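Local coordinates for protein agmatinase (Deinococcus radiodurans, PDB 1WOH) that probably hydrolyses agmatine to putrescine and urea, as a manganese-dependent enzyme of the arginase (ureohydrolase) family, at residues Trp27-Ala33 against Arg110-Val115; Ala104-Arg108 against Arg129-Val134. One frame throughout, in Å; residues are numbered along the deposited sequence.

Contact 1: residues Trp27-Ala33 against Arg110-Val115; sequences WQADVAA and RCRVPV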
ATOM      1  N   TRP A  27      28.610 -29.829  -8.125  1.00 29.95           N
ATOM      2  CA  TRP A  27      27.257 -30.219  -8.503  1.00 27.97           C
ATOM      3  C   TRP A  27      27.029 -30.115 -10.006  1.00 27.30           C
ATOM      4  O   TRP A  27      27.808 -29.497 -10.734  1.00 26.42           O
ATOM      5  CB  TRP A  27      26.220 -29.342  -7.788  1.00 27.01           C
ATOM      6  CG  TRP A  27      26.373 -27.880  -8.088  1.00 23.73           C
ATOM      7  CD1 TRP A  27      27.198 -26.998  -7.457  1.00 24.12           C
ATOM      8  CD2 TRP A  27      25.744 -27.150  -9.154  1.00 23.24           C
ATOM      9  NE1 TRP A  27      27.128 -25.764  -8.061  1.00 23.17           N
ATOM     10  CE2 TRP A  27      26.244 -25.829  -9.106  1.00 22.31           C
ATOM     11  CE3 TRP A  27      24.810 -27.484 -10.143  1.00 20.58           C
ATOM     12  CZ2 TRP A  27      25.844 -24.841 -10.012  1.00 22.50           C
ATOM     13  CZ3 TRP A  27      24.410 -26.500 -11.046  1.00 23.18           C
ATOM     14  CH2 TRP A  27      24.928 -25.195 -10.973  1.00 21.47           C
ATOM     15  N   GLN A  28      25.951 -30.740 -10.460  1.00 27.71           N
ATOM     16  CA  GLN A  28      25.568 -30.719 -11.863  1.00 30.04           C
ATOM     17  C   GLN A  28      24.050 -30.800 -11.938  1.00 27.69           C
ATOM     18  O   GLN A  28      23.429 -31.589 -11.226  1.00 28.44           O
ATOM     19  CB  GLN A  28      26.188 -31.899 -12.618  1.00 34.41           C
ATOM     20  CG  GLN A  28      27.688 -31.781 -12.851  1.00 45.05           C
ATOM     21  CD  GLN A  28      28.276 -33.012 -13.525  1.00 51.96           C
ATOM     22  OE1 GLN A  28      27.824 -33.422 -14.595  1.00 57.48           O
ATOM     23  NE2 GLN A  28      29.289 -33.605 -12.901  1.00 56.62           N
ATOM     24  N   ALA A  29      23.451 -29.971 -12.785  1.00 25.76           N
ATOM     25  CA  ALA A  29      22.004 -29.971 -12.947  1.00 22.77           C
ATOM     26  C   ALA A  29      21.652 -29.481 -14.336  1.00 20.53           C
ATOM     27  O   ALA A  29      22.439 -28.781 -14.975  1.00 20.92           O
ATOM     28  CB  ALA A  29      21.355 -29.088 -11.897  1.00 22.99           C
ATOM     29  N   ASP A  30      20.471 -29.851 -14.812  1.00 17.54           N
ATOM     30  CA  ASP A  30      20.051 -29.424 -16.139  1.00 17.84           C
ATOM     31  C   ASP A  30      19.838 -27.915 -16.163  1.00 16.69           C
ATOM     32  O   ASP A  30      20.232 -27.238 -17.113  1.00 16.42           O
ATOM     33  CB  ASP A  30      18.759 -30.136 -16.547  1.00 18.31           C
ATOM     34  CG  ASP A  30      18.943 -31.636 -16.696  1.00 20.61           C
ATOM     35  OD1 ASP A  30      19.970 -32.052 -17.275  1.00 22.64           O
ATOM     36  OD2 ASP A  30      18.060 -32.395 -16.245  1.00 21.03           O
ATOM     37  N   VAL A  31      19.221 -27.406 -15.102  1.00 16.11           N
ATOM     38  CA  VAL A  31      18.915 -25.981 -14.964  1.00 15.44           C
ATOM     39  C   VAL A  31      19.440 -25.451 -13.633  1.00 15.81           C
ATOM     40  O   VAL A  31      19.259 -26.086 -12.597  1.00 13.94           O
ATOM     41  CB  VAL A  31      17.383 -25.743 -14.996  1.00 15.48           C
ATOM     42  CG1 VAL A  31      17.069 -24.250 -14.850  1.00 14.42           C
ATOM     43  CG2 VAL A  31      16.802 -26.282 -16.281  1.00 11.66           C
ATOM     44  N   ALA A  32      20.080 -24.282 -13.659  1.00 14.25           N
ATOM     45  CA  ALA A  32      20.608 -23.683 -12.439  1.00 15.28           C
ATOM     46  C   ALA A  32      20.283 -22.198 -12.425  1.00 12.64           C
ATOM     47  O   ALA A  32      20.528 -21.491 -13.398  1.00 15.71           O
ATOM     48  CB  ALA A  32      22.124 -23.888 -12.346  1.00 13.97           C
ATOM     49  N   ALA A  33      19.713 -21.737 -11.322  1.00 14.29           N
ATOM     50  CA  ALA A  33      19.355 -20.331 -11.183  1.00 12.50           C
ATOM     51  C   ALA A  33      20.434 -19.594 -10.395  1.00 13.08           C
ATOM     52  O   ALA A  33      21.022 -20.146  -9.467  1.00 13.65           O
ATOM     53  CB  ALA A  33      18.015 -20.211 -10.464  1.00 12.80           C
ATOM     54  N   ARG A 110      28.279 -25.872 -14.927  1.00 21.02           N
ATOM     55  CA  ARG A 110      27.722 -26.974 -14.159  1.00 20.20           C
ATOM     56  C   ARG A 110      26.267 -27.272 -14.495  1.00 19.32           C
ATOM     57  O   ARG A 110      25.623 -28.072 -13.821  1.00 20.16           O
ATOM     58  CB  ARG A 110      27.867 -26.689 -12.663  1.00 19.45           C
ATOM     59  CG  ARG A 110      29.318 -26.608 -12.184  1.00 19.02           C
ATOM     60  CD  ARG A 110      29.394 -26.056 -10.774  1.00 20.39           C
ATOM     61  NE  ARG A 110      30.749 -26.065 -10.217  1.00 21.84           N
ATOM     62  CZ  ARG A 110      31.771 -25.357 -10.688  1.00 22.09           C
ATOM     63  NH1 ARG A 110      31.616 -24.566 -11.741  1.00 21.03           N
ATOM     64  NH2 ARG A 110      32.961 -25.446 -10.101  1.00 24.40           N
ATOM     65  N   CYS A 111      25.743 -26.632 -15.533  1.00 19.91           N
ATOM     66  CA  CYS A 111      24.364 -26.881 -15.930  1.00 19.46           C
ATOM     67  C   CYS A 111      24.210 -26.740 -17.432  1.00 18.54           C
ATOM     68  O   CYS A 111      25.134 -26.318 -18.126  1.00 18.86           O
ATOM     69  CB  CYS A 111      23.409 -25.913 -15.221  1.00 17.69           C
ATOM     70  SG  CYS A 111      23.473 -24.198 -15.811  1.00 18.95           S
ATOM     71  N   ARG A 112      23.039 -27.103 -17.938  1.00 17.54           N
ATOM     72  CA  ARG A 112      22.786 -26.992 -19.364  1.00 19.60           C
ATOM     73  C   ARG A 112      22.245 -25.602 -19.673  1.00 18.23           C
ATOM     74  O   ARG A 112      22.759 -24.908 -20.548  1.00 18.48           O
ATOM     75  CB  ARG A 112      21.791 -28.062 -19.814  1.00 23.15           C
ATOM     76  CG  ARG A 112      21.448 -28.008 -21.296  1.00 29.40           C
ATOM     77  CD  ARG A 112      21.264 -29.409 -21.860  1.00 38.23           C
ATOM     78  NE  ARG A 112      20.416 -30.238 -21.007  1.00 43.22           N
ATOM     79  CZ  ARG A 112      20.118 -31.508 -21.256  1.00 46.45           C
ATOM     80  NH1 ARG A 112      20.598 -32.104 -22.339  1.00 48.34           N
ATOM     81  NH2 ARG A 112      19.340 -32.184 -20.420  1.00 47.37           N
ATOM     82  N   VAL A 113      21.216 -25.196 -18.942  1.00 16.88           N
ATOM     83  CA  VAL A 113      20.619 -23.887 -19.150  1.00 16.87           C
ATOM     84  C   VAL A 113      20.616 -23.077 -17.865  1.00 16.28           C
ATOM     85  O   VAL A 113      19.922 -23.412 -16.904  1.00 15.66           O
ATOM     86  CB  VAL A 113      19.166 -23.987 -19.647  1.00 17.12           C
ATOM     87  CG1 VAL A 113      18.633 -22.586 -19.953  1.00 16.29           C
ATOM     88  CG2 VAL A 113      19.088 -24.876 -20.884  1.00 19.09           C
ATOM     89  N   PRO A 114      21.420 -22.006 -17.821  1.00 15.01           N
ATOM     90  CA  PRO A 114      21.450 -21.184 -16.611  1.00 13.99           C
ATOM     91  C   PRO A 114      20.350 -20.130 -16.689  1.00 12.38           C
ATOM     92  O   PRO A 114      20.067 -19.603 -17.763  1.00 12.28           O
ATOM     93  CB  PRO A 114      22.840 -20.570 -16.655  1.00 15.45           C
ATOM     94  CG  PRO A 114      23.046 -20.372 -18.129  1.00 14.38           C
ATOM     95  CD  PRO A 114      22.538 -21.666 -18.719  1.00 14.14           C
ATOM     96  N   VAL A 115      19.722 -19.851 -15.554  1.00 12.08           N
ATOM     97  CA  VAL A 115      18.669 -18.845 -15.468  1.00 12.44           C
ATOM     98  C   VAL A 115      19.152 -17.760 -14.520  1.00 10.75           C
ATOM     99  O   VAL A 115      19.417 -18.021 -13.343  1.00 10.60           O
ATOM    100  CB  VAL A 115      17.368 -19.452 -14.937  1.00 14.19           C
ATOM    101  CG1 VAL A 115      16.328 -18.362 -14.735  1.00 14.41           C
ATOM    102  CG2 VAL A 115      16.861 -20.499 -15.922  1.00 13.97           C
TER

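Contact 2: residues Ala104-Arg108 against Arg129-Val134; sequences ARQVR and RAFADV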
ATOM      1  N   ALA A 104      28.646 -16.372 -12.944  1.00 17.72           N
ATOM      2  CA  ALA A 104      27.908 -16.863 -14.104  1.00 17.39           C
ATOM      3  C   ALA A 104      28.719 -17.939 -14.827  1.00 18.09           C
ATOM      4  O   ALA A 104      28.169 -18.954 -15.244  1.00 19.03           O
ATOM      5  CB  ALA A 104      27.584 -15.715 -15.048  1.00 18.02           C
ATOM      6  N   ARG A 105      30.020 -17.716 -14.976  1.00 18.48           N
ATOM      7  CA  ARG A 105      30.877 -18.702 -15.632  1.00 23.67           C
ATOM      8  C   ARG A 105      30.854 -20.022 -14.874  1.00 22.64           C
ATOM      9  O   ARG A 105      30.766 -21.096 -15.479  1.00 23.77           O
ATOM     10  CB  ARG A 105      32.328 -18.218 -15.714  1.00 27.98           C
ATOM     11  CG  ARG A 105      32.620 -17.229 -16.822  1.00 36.24           C
ATOM     12  CD  ARG A 105      34.046 -17.422 -17.326  1.00 45.22           C
ATOM     13  NE  ARG A 105      34.446 -16.401 -18.290  1.00 52.53           N
ATOM     14  CZ  ARG A 105      34.759 -15.152 -17.963  1.00 56.76           C
ATOM     15  NH1 ARG A 105      34.721 -14.773 -16.693  1.00 59.65           N
ATOM     16  NH2 ARG A 105      35.112 -14.284 -18.902  1.00 58.70           N
ATOM     17  N   GLN A 106      30.951 -19.940 -13.550  1.00 22.02           N
ATOM     18  CA  GLN A 106      30.948 -21.132 -12.709  1.00 21.45           C
ATOM     19  C   GLN A 106      29.624 -21.879 -12.799  1.00 20.58           C
ATOM     20  O   GLN A 106      29.599 -23.108 -12.846  1.00 19.83           O
ATOM     21  CB  GLN A 106      31.232 -20.759 -11.254  1.00 23.70           C
ATOM     22  CG  GLN A 106      32.561 -20.048 -11.046  1.00 28.09           C
ATOM     23  CD  GLN A 106      32.823 -19.716  -9.591  1.00 31.85           C
ATOM     24  OE1 GLN A 106      31.937 -19.228  -8.884  1.00 34.21           O
ATOM     25  NE2 GLN A 106      34.047 -19.968  -9.136  1.00 35.63           N
ATOM     26  N   VAL A 107      28.524 -21.137 -12.816  1.00 17.61           N
ATOM     27  CA  VAL A 107      27.208 -21.750 -12.907  1.00 18.33           C
ATOM     28  C   VAL A 107      26.988 -22.359 -14.288  1.00 17.92           C
ATOM     29  O   VAL A 107      26.465 -23.471 -14.417  1.00 20.14           O
ATOM     30  CB  VAL A 107      26.098 -20.718 -12.598  1.00 17.38           C
ATOM     31  CG1 VAL A 107      24.726 -21.272 -13.005  1.00 18.70           C
ATOM     32  CG2 VAL A 107      26.118 -20.397 -11.113  1.00 16.37           C
ATOM     33  N   ARG A 108      27.402 -21.641 -15.323  1.00 18.01           N
ATOM     34  CA  ARG A 108      27.247 -22.139 -16.682  1.00 21.42           C
ATOM     35  C   ARG A 108      27.947 -23.486 -16.872  1.00 21.61           C
ATOM     36  O   ARG A 108      27.416 -24.390 -17.521  1.00 22.58           O
ATOM     37  CB  ARG A 108      27.808 -21.124 -17.677  1.00 23.68           C
ATOM     38  CG  ARG A 108      26.758 -20.510 -18.576  1.00 27.50           C
ATOM     39  CD  ARG A 108      26.988 -20.915 -20.019  1.00 29.05           C
ATOM     40  NE  ARG A 108      28.212 -20.328 -20.545  1.00 29.22           N
ATOM     41  CZ  ARG A 108      28.748 -20.628 -21.723  1.00 28.92           C
ATOM     42  NH1 ARG A 108      28.172 -21.519 -22.517  1.00 29.86           N
ATOM     43  NH2 ARG A 108      29.863 -20.027 -22.110  1.00 25.48           N
ATOM     44  N   ARG A 129      29.266 -11.718 -20.521  1.00 14.45           N
ATOM     45  CA  ARG A 129      30.707 -11.930 -20.624  1.00 14.50           C
ATOM     46  C   ARG A 129      31.071 -13.384 -20.339  1.00 16.02           C
ATOM     47  O   ARG A 129      32.139 -13.855 -20.739  1.00 16.73           O
ATOM     48  CB  ARG A 129      31.473 -11.017 -19.660  1.00 15.11           C
ATOM     49  CG  ARG A 129      31.398  -9.538 -20.000  1.00 14.10           C
ATOM     50  CD  ARG A 129      32.485  -8.728 -19.277  1.00 15.31           C
ATOM     51  NE  ARG A 129      32.409  -8.837 -17.823  1.00 17.12           N
ATOM     52  CZ  ARG A 129      33.113  -8.083 -16.983  1.00 18.10           C
ATOM     53  NH1 ARG A 129      33.948  -7.163 -17.456  1.00 18.51           N
ATOM     54  NH2 ARG A 129      32.990  -8.242 -15.674  1.00 17.15           N
ATOM     55  N   ALA A 130      30.184 -14.099 -19.656  1.00 16.15           N
ATOM     56  CA  ALA A 130      30.441 -15.494 -19.329  1.00 15.60           C
ATOM     57  C   ALA A 130      30.190 -16.433 -20.507  1.00 17.18           C
ATOM     58  O   ALA A 130      30.403 -17.641 -20.394  1.00 18.06           O
ATOM     59  CB  ALA A 130      29.589 -15.914 -18.142  1.00 15.14           C
ATOM     60  N   PHE A 131      29.740 -15.882 -21.630  1.00 16.63           N
ATOM     61  CA  PHE A 131      29.452 -16.680 -22.821  1.00 17.26           C
ATOM     62  C   PHE A 131      30.413 -16.343 -23.962  1.00 18.18           C
ATOM     63  O   PHE A 131      30.067 -16.445 -25.137  1.00 18.71           O
ATOM     64  CB  PHE A 131      28.008 -16.440 -23.281  1.00 15.54           C
ATOM     65  CG  PHE A 131      26.972 -16.875 -22.281  1.00 15.95           C
ATOM     66  CD1 PHE A 131      26.787 -16.169 -21.092  1.00 14.86           C
ATOM     67  CD2 PHE A 131      26.190 -18.001 -22.522  1.00 15.95           C
ATOM     68  CE1 PHE A 131      25.833 -16.581 -20.155  1.00 13.08           C
ATOM     69  CE2 PHE A 131      25.232 -18.424 -21.596  1.00 12.59           C
ATOM     70  CZ  PHE A 131      25.053 -17.715 -20.410  1.00 13.30           C
ATOM     71  N   ALA A 132      31.627 -15.944 -23.609  1.00 18.97           N
ATOM     72  CA  ALA A 132      32.620 -15.585 -24.615  1.00 21.03           C
ATOM     73  C   ALA A 132      32.969 -16.741 -25.552  1.00 20.38           C
ATOM     74  O   ALA A 132      33.341 -16.518 -26.703  1.00 22.65           O
ATOM     75  CB  ALA A 132      33.883 -15.069 -23.930  1.00 20.18           C
ATOM     76  N   ASP A 133      32.839 -17.971 -25.066  1.00 22.71           N
ATOM     77  CA  ASP A 133      33.179 -19.139 -25.874  1.00 24.29           C
ATOM     78  C   ASP A 133      32.048 -19.688 -26.736  1.00 24.36           C
ATOM     79  O   ASP A 133      32.192 -20.748 -27.344  1.00 24.24           O
ATOM     80  CB  ASP A 133      33.732 -20.256 -24.980  1.00 26.70           C
ATOM     81  CG  ASP A 133      32.702 -20.793 -24.003  1.00 28.84           C
ATOM     82  OD1 ASP A 133      33.086 -21.577 -23.110  1.00 29.80           O
ATOM     83  OD2 ASP A 133      31.511 -20.440 -24.129  1.00 29.40           O
ATOM     84  N   VAL A 134      30.925 -18.979 -26.789  1.00 24.40           N
ATOM     85  CA  VAL A 134      29.796 -19.425 -27.603  1.00 22.69           C
ATOM     86  C   VAL A 134      29.900 -18.835 -29.007  1.00 23.60           C
ATOM     87  O   VAL A 134      29.788 -17.622 -29.200  1.00 24.05           O
ATOM     88  CB  VAL A 134      28.445 -19.006 -26.971  1.00 21.64           C
ATOM     89  CG1 VAL A 134      27.294 -19.445 -27.863  1.00 21.88           C
ATOM     90  CG2 VAL A 134      28.309 -19.620 -25.588  1.00 18.06           C
TER

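Contact 1: residues Trp27-Ala33 against Arg110-Val115
The W27 indole lies with one face against the aliphatic part of R110. CB of R110 sits 3.7 Å from the centroid of the six-membered ring, only 9° off its normal, a CH-pi contact. CG of R110 stands beside the backbone N and the chain then runs on extended (chi2 169°), which carries CD on over the five-membered end, 3.5 Å from NE1 of W27. The guanidinium is turned 41° from the ring plane and donates its hydrogen bonds elsewhere, NH1 to Q106 O and NE to G25 O, while W27 NE1 is held by Q22 O. A long arginine suits this place: its methylenes cover the ring and its charge reaches past it. At the corner where both segments turn, the backbone O of D30 accepts from two donors, V113 N at 2.9 Å and R112 N at 2.9 Å, the latter from above the carbonyl plane. Beside it, D30 OD1 and R112 NH2 form a weakly hydrogen-bonded salt bridge of 3.2 Å. Beyond the corner the segments pair in parallel, with V115 N giving 2.8 Å to A32 O. Small A32 leaves room for C111 SG, 3.7 Å from its CB, on the face covered by helix 93-108; V31 and V115 meet on the face covered by helix 284-302. Such pairing of strands 31-36 and 114-118 belongs to the central parallel sheet of the arginase fold, in strand order 2-1-3-8-7-4-5-6.

Contact 2: residues Ala104-Arg108 against Arg129-Val134
R108, at the end of helix 93-108, reaches across to the loop and lays its guanidinium flat on the ring of F131. The centres are 4.3 Å apart and the planes differ by 12°, an offset stack in which CD, NE and CZ pass over the rim on the CD2 and CE2 side; R108 CD comes to 3.4 Å from F131 CE2. The arginine pays for this reach in its torsions: chi1 at -114° is far from a staggered value, and bends at chi2 and chi3 fold the chain so that the planar end settles on the ring. F131 has CG opposite its own carbonyl carbon (chi1 -63°), which brings the ring under the R108 guanidinium; Y225 of strand 223-229 packs with it edge-to-face. NH2 of R108 is gripped twice near the guanidinium plane. It lies 3.0 Å from A130 O, on a lone pair of that carbonyl. R108 NH2 also makes a short 2.6 Å salt bridge to D133 OD2, met on its syn side, with the carboxylate turned well across the guanidinium. D133 sits in a type I turn from F131 to V134, closed by V134 N to F131 O, and its CG, lodged between the backbone N and the carbonyl carbon, turns the carboxylate to the arginine. V134 CG2 adds packing 3.6 Å from R108 NH1. Alanines fit where the backbones come close: A130 CB rests 3.7 Å from A104 CB and 3.6 Å from R105 CG. A leucine in place of R108 would probably leave D133 without its charge partner, A130 O without this donor and the F131 face without the flat cation stacked on it. Chemically, one cation ties a carboxylate, a main-chain carbonyl and an aromatic face together, so the helix end and the loop are held by charge as well as by packing.

From the N terminus the chain enters contact 1 at 27-33, makes strand 80-85, outermost on this side of the sheet within the chain, and helix 93-108, and returns at 110-115 to close a loop of 76 residues. Contact 2 starts within that loop, at 104-108; after 20 intervening residues 129-134 comes back against it, closing the second loop. The two loops cross because their segments alternate. The contacts also touch, A32 CB packing 3.7 Å from V107 CG1, while P114 rests on both R108 and F131. Contact 1 joins strands 31-36 and 114-118, whereas contact 2 fixes the helix of the crossover from 80-85 to 114-118 against the loop leading into strand 137-142.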